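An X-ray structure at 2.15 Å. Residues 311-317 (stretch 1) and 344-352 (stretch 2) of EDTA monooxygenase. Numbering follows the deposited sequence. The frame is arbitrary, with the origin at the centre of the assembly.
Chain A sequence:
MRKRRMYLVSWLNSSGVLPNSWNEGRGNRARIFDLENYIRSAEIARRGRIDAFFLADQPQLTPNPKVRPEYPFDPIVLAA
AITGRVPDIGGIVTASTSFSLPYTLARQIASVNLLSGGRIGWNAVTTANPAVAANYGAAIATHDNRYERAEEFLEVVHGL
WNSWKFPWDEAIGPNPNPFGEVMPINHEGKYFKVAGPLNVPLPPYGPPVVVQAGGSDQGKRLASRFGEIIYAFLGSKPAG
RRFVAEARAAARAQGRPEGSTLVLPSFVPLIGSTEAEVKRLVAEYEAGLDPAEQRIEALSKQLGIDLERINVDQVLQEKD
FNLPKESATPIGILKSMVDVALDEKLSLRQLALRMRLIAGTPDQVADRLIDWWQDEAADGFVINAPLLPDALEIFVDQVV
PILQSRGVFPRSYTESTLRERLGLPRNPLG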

ATOM      1  N   ASN A 311      31.526   2.106 -42.756  1.00 28.57           N
ATOM      2  CA  ASN A 311      32.108   2.762 -41.592  1.00 31.43           C
ATOM      3  C   ASN A 311      31.048   2.932 -40.506  1.00 31.47           C
ATOM      4  O   ASN A 311      29.879   3.195 -40.801  1.00 24.84           O
ATOM      5  CB  ASN A 311      32.667   4.127 -42.011  1.00 34.42           C
ATOM      6  CG  ASN A 311      33.372   4.864 -40.880  1.00 37.89           C
ATOM      7  OD1 ASN A 311      32.734   5.489 -40.037  1.00 41.58           O
ATOM      8  ND2 ASN A 311      34.695   4.810 -40.874  1.00 55.42           N
ATOM      9  N   VAL A 312      31.452   2.788 -39.240  1.00 26.12           N
ATOM     10  CA  VAL A 312      30.493   2.958 -38.149  1.00 29.58           C
ATOM     11  C   VAL A 312      30.006   4.391 -37.997  1.00 28.59           C
ATOM     12  O   VAL A 312      29.050   4.629 -37.252  1.00 27.25           O
ATOM     13  CB  VAL A 312      31.044   2.476 -36.786  1.00 30.12           C
ATOM     14  CG1 VAL A 312      31.441   1.013 -36.871  1.00 31.52           C
ATOM     15  CG2 VAL A 312      32.204   3.342 -36.308  1.00 28.70           C
ATOM     16  N   ASP A 313      30.606   5.350 -38.698  1.00 25.53           N
ATOM     17  CA  ASP A 313      30.168   6.734 -38.608  1.00 27.99           C
ATOM     18  C   ASP A 313      29.374   7.198 -39.819  1.00 26.97           C
ATOM     19  O   ASP A 313      28.849   8.320 -39.811  1.00 24.02           O
ATOM     20  CB  ASP A 313      31.371   7.646 -38.389  1.00 26.70           C
ATOM     21  CG  ASP A 313      31.871   7.592 -36.958  1.00 35.12           C
ATOM     22  OD1 ASP A 313      31.036   7.740 -36.031  1.00 32.41           O
ATOM     23  OD2 ASP A 313      33.091   7.386 -36.749  1.00 44.86           O
ATOM     24  N   GLN A 314      29.241   6.368 -40.839  1.00 25.13           N
ATOM     25  CA  GLN A 314      28.523   6.820 -42.007  1.00 29.00           C
ATOM     26  C   GLN A 314      27.015   6.640 -41.843  1.00 24.27           C
ATOM     27  O   GLN A 314      26.533   5.720 -41.174  1.00 21.14           O
ATOM     28  CB  GLN A 314      29.041   6.094 -43.245  1.00 26.38           C
ATOM     29  CG  GLN A 314      28.485   4.763 -43.519  1.00 26.64           C
ATOM     30  CD  GLN A 314      29.180   4.162 -44.760  1.00 46.97           C
ATOM     31  OE1 GLN A 314      30.385   3.857 -44.728  1.00 28.43           O
ATOM     32  NE2 GLN A 314      28.434   4.035 -45.860  1.00 31.18           N
ATOM     33  N   VAL A 315      26.265   7.547 -42.461  1.00 26.06           N
ATOM     34  CA  VAL A 315      24.816   7.443 -42.441  1.00 22.25           C
ATOM     35  C   VAL A 315      24.410   6.125 -43.072  1.00 28.03           C
ATOM     36  O   VAL A 315      24.738   5.849 -44.235  1.00 24.69           O
ATOM     37  CB  VAL A 315      24.165   8.611 -43.178  1.00 23.53           C
ATOM     38  CG1 VAL A 315      22.653   8.318 -43.338  1.00 27.05           C
ATOM     39  CG2 VAL A 315      24.404   9.895 -42.431  1.00 22.80           C
ATOM     40  N   LEU A 316      23.666   5.324 -42.315  1.00 25.33           N
ATOM     41  CA  LEU A 316      23.204   4.025 -42.784  1.00 27.10           C
ATOM     42  C   LEU A 316      22.124   4.171 -43.847  1.00 28.27           C
ATOM     43  O   LEU A 316      21.293   5.087 -43.810  1.00 24.52           O
ATOM     44  CB  LEU A 316      22.660   3.222 -41.612  1.00 22.97           C
ATOM     45  CG  LEU A 316      23.709   2.780 -40.608  1.00 24.80           C
ATOM     46  CD1 LEU A 316      23.053   2.418 -39.260  1.00 24.48           C
ATOM     47  CD2 LEU A 316      24.452   1.591 -41.176  1.00 28.39           C
ATOM     48  N   GLN A 317      22.134   3.239 -44.790  1.00 23.48           N
ATOM     49  CA  GLN A 317      21.149   3.168 -45.854  1.00 32.57           C
ATOM     50  C   GLN A 317      20.433   1.833 -45.785  1.00 30.60           C
ATOM     51  O   GLN A 317      20.955   0.848 -45.248  1.00 30.46           O
ATOM     52  CB  GLN A 317      21.785   3.330 -47.245  1.00 34.77           C
ATOM     53  CG  GLN A 317      22.488   4.668 -47.466  1.00 38.12           C
ATOM     54  CD  GLN A 317      22.698   4.940 -48.935  1.00 60.90           C
ATOM     55  OE1 GLN A 317      23.699   4.521 -49.509  1.00 50.29           O
ATOM     56  NE2 GLN A 317      21.739   5.627 -49.561  1.00 66.75           N
ATOM     57  N   GLU A 344      15.844   8.785 -38.610  1.00 23.78           N
ATOM     58  CA  GLU A 344      16.658   9.806 -37.960  1.00 26.74           C
ATOM     59  C   GLU A 344      18.019   9.994 -38.641  1.00 26.70           C
ATOM     60  O   GLU A 344      18.804  10.854 -38.216  1.00 26.59           O
ATOM     61  CB  GLU A 344      16.815   9.466 -36.462  1.00 20.30           C
ATOM     62  CG  GLU A 344      15.476   9.555 -35.714  1.00 24.91           C
ATOM     63  CD  GLU A 344      15.485   9.110 -34.225  1.00 29.88           C
ATOM     64  OE1 GLU A 344      14.390   8.728 -33.727  1.00 25.88           O
ATOM     65  OE2 GLU A 344      16.538   9.160 -33.537  1.00 24.16           O
ATOM     66  N   LYS A 345      18.256   9.313 -39.750  1.00 23.07           N
ATOM     67  CA  LYS A 345      19.489   9.428 -40.514  1.00 25.58           C
ATOM     68  C   LYS A 345      20.751   9.154 -39.701  1.00 20.38           C
ATOM     69  O   LYS A 345      21.614   9.953 -39.667  1.00 20.54           O
ATOM     70  CB  LYS A 345      19.538  10.775 -41.254  1.00 25.76           C
ATOM     71  CG  LYS A 345      18.173  11.202 -41.795  1.00 28.54           C
ATOM     72  CD  LYS A 345      18.164  12.338 -42.785  1.00 30.76           C
ATOM     73  CE  LYS A 345      17.007  12.271 -43.742  1.00 28.83           C
ATOM     74  NZ  LYS A 345      15.737  12.643 -43.129  1.00 31.52           N
ATOM     75  N   LEU A 346      20.800   8.009 -39.031  1.00 22.23           N
ATOM     76  CA  LEU A 346      21.841   7.726 -38.058  1.00 19.91           C
ATOM     77  C   LEU A 346      22.954   6.881 -38.661  1.00 25.48           C
ATOM     78  O   LEU A 346      22.753   6.134 -39.629  1.00 17.59           O
ATOM     79  CB  LEU A 346      21.268   7.021 -36.824  1.00 20.25           C
ATOM     80  CG  LEU A 346      20.209   7.797 -36.015  1.00 19.95           C
ATOM     81  CD1 LEU A 346      19.771   7.023 -34.798  1.00 16.71           C
ATOM     82  CD2 LEU A 346      20.671   9.204 -35.585  1.00 24.64           C
ATOM     83  N   SER A 347      24.147   7.041 -38.084  1.00 20.45           N
ATOM     84  CA  SER A 347      25.224   6.088 -38.232  1.00 20.77           C
ATOM     85  C   SER A 347      25.012   4.931 -37.260  1.00 22.68           C
ATOM     86  O   SER A 347      24.160   4.977 -36.366  1.00 23.09           O
ATOM     87  CB  SER A 347      26.569   6.754 -37.954  1.00 21.35           C
ATOM     88  OG  SER A 347      26.641   7.112 -36.591  1.00 19.43           O
ATOM     89  N   LEU A 348      25.808   3.881 -37.431  1.00 19.65           N
ATOM     90  CA  LEU A 348      25.708   2.749 -36.517  1.00 22.34           C
ATOM     91  C   LEU A 348      26.079   3.147 -35.094  1.00 24.13           C
ATOM     92  O   LEU A 348      25.429   2.723 -34.133  1.00 19.26           O
ATOM     93  CB  LEU A 348      26.599   1.614 -37.013  1.00 20.44           C
ATOM     94  CG  LEU A 348      26.556   0.346 -36.169  1.00 25.92           C
ATOM     95  CD1 LEU A 348      25.114  -0.209 -36.039  1.00 29.86           C
ATOM     96  CD2 LEU A 348      27.493  -0.688 -36.788  1.00 24.91           C
ATOM     97  N   ARG A 349      27.134   3.948 -34.943  1.00 21.76           N
ATOM     98  CA  ARG A 349      27.565   4.395 -33.622  1.00 23.52           C
ATOM     99  C   ARG A 349      26.468   5.183 -32.929  1.00 27.25           C
ATOM    100  O   ARG A 349      26.280   5.064 -31.714  1.00 23.80           O
ATOM    101  CB  ARG A 349      28.828   5.260 -33.748  1.00 27.18           C
ATOM    102  CG  ARG A 349      29.516   5.531 -32.416  1.00 38.42           C
ATOM    103  CD  ARG A 349      30.398   6.785 -32.446  1.00 39.63           C
ATOM    104  NE  ARG A 349      31.558   6.658 -33.335  1.00 32.74           N
ATOM    105  CZ  ARG A 349      32.589   5.846 -33.114  1.00 48.55           C
ATOM    106  NH1 ARG A 349      32.607   5.068 -32.037  1.00 50.82           N
ATOM    107  NH2 ARG A 349      33.599   5.798 -33.976  1.00 45.38           N
ATOM    108  N   GLN A 350      25.755   6.021 -33.682  1.00 25.08           N
ATOM    109  CA  GLN A 350      24.662   6.776 -33.094  1.00 26.79           C
ATOM    110  C   GLN A 350      23.515   5.849 -32.730  1.00 21.73           C
ATOM    111  O   GLN A 350      22.927   5.973 -31.656  1.00 26.19           O
ATOM    112  CB  GLN A 350      24.189   7.873 -34.059  1.00 23.07           C
ATOM    113  CG  GLN A 350      25.199   8.991 -34.274  1.00 26.87           C
ATOM    114  CD  GLN A 350      24.777   9.935 -35.373  1.00 31.64           C
ATOM    115  OE1 GLN A 350      24.199   9.518 -36.379  1.00 30.21           O
ATOM    116  NE2 GLN A 350      25.069  11.214 -35.196  1.00 33.68           N
ATOM    117  N   LEU A 351      23.182   4.923 -33.621  1.00 23.24           N
ATOM    118  CA  LEU A 351      22.081   4.009 -33.362  1.00 25.91           C
ATOM    119  C   LEU A 351      22.320   3.177 -32.097  1.00 23.59           C
ATOM    120  O   LEU A 351      21.390   2.955 -31.321  1.00 27.76           O
ATOM    121  CB  LEU A 351      21.870   3.114 -34.587  1.00 23.83           C
ATOM    122  CG  LEU A 351      20.789   2.040 -34.481  1.00 29.23           C
ATOM    123  CD1 LEU A 351      19.397   2.676 -34.360  1.00 24.41           C
ATOM    124  CD2 LEU A 351      20.878   1.115 -35.700  1.00 24.62           C
ATOM    125  N   ALA A 352      23.558   2.724 -31.867  1.00 21.42           N
ATOM    126  CA  ALA A 352      23.869   1.919 -30.682  1.00 24.66           C
ATOM    127  C   ALA A 352      23.464   2.613 -29.389  1.00 29.27           C
ATOM    128  O   ALA A 352      23.039   1.961 -28.426  1.00 28.04           O
ATOM    129  CB  ALA A 352      25.365   1.608 -30.628  1.00 20.53           C
TER
HETATM  130  O   HOH W   1      27.313   3.487 -39.893  1.00 18.48           O
HETATM  131  O   HOH W   2      28.622   8.592 -35.681  1.00 24.92           O

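The first turn of an α-helix leaves backbone N-H groups without partners inside the helix, and a neighbouring loop can supply the acceptors. Residues 344-352 of EDTA monooxygenase, packed against the loop 311-317, illustrate how side chain, backbone and water share this work.

The approach begins where one helix ends. Lys-345, with positive phi, closes that helix in a Schellman motif, and its backbone O lies 3.9 Å from CG2 of Val-315. Leu-346 then runs in an extended conformation. Its side chain points away from the loop, but its carbonyl O accepts a nearly linear hydrogen bond from Leu-316 N at 3.0 Å, tying the far part of the loop to the segment that precedes the next helix.

Ser-347 is the N-cap of that helix. Its OG accepts from Gln-350 N at 3.2 Å, while Gln-350 OE1 accepts from Ser-347 N at 3.0 Å, so the two residues form a reciprocal capping box. The loop crowds close to the cap: Gln-314 O makes a CA-H...O contact with Ser-347 CA at 3.2 Å, and the O atoms of Val-312 and Asp-313 each lie 3.3 Å from Ser-347 CB. Water 2 links the cap to the loop, lying 2.6 Å from Ser-347 OG and donating to Asp-313 OD1, also at 2.6 Å.

At Leu-348 the helix proper starts, and water supplies an acceptor for its amide. Leu-348 N donates to water 1 at 2.9 Å, and the same water donates to Asn-311 O and Gln-314 O, each at 2.7 Å. These two carbonyls belong to the first and last residues of a type I turn, whose own bond runs from Gln-314 N to Asn-311 O at 3.2 Å. The leucine side chain adds apolar contacts, with CD2 4.3 Å from Val-312 CG1 and CB 4.3 Å from Leu-316 CD1.

Arg-349 joins the loop through both backbone and side chain. Its N donates to Val-312 O at 3.1 Å, satisfying another first-turn amide directly. Its side chain reaches Asp-313 in a two-pronged salt bridge, NE to OD1 at 3.0 Å and NH2 to OD2 at 3.2 Å; the carboxylate meets the guanidinium at its edge, where the N-H groups point, leaving one face to be covered by Val-312 CG2.

By Leu-351 the amide has an intrahelical partner: its N donates to Ser-347 O at 2.9 Å. What remains for the loop is apolar packing, with Leu-351 CD2 lying 4.4 Å from Leu-316 CD1.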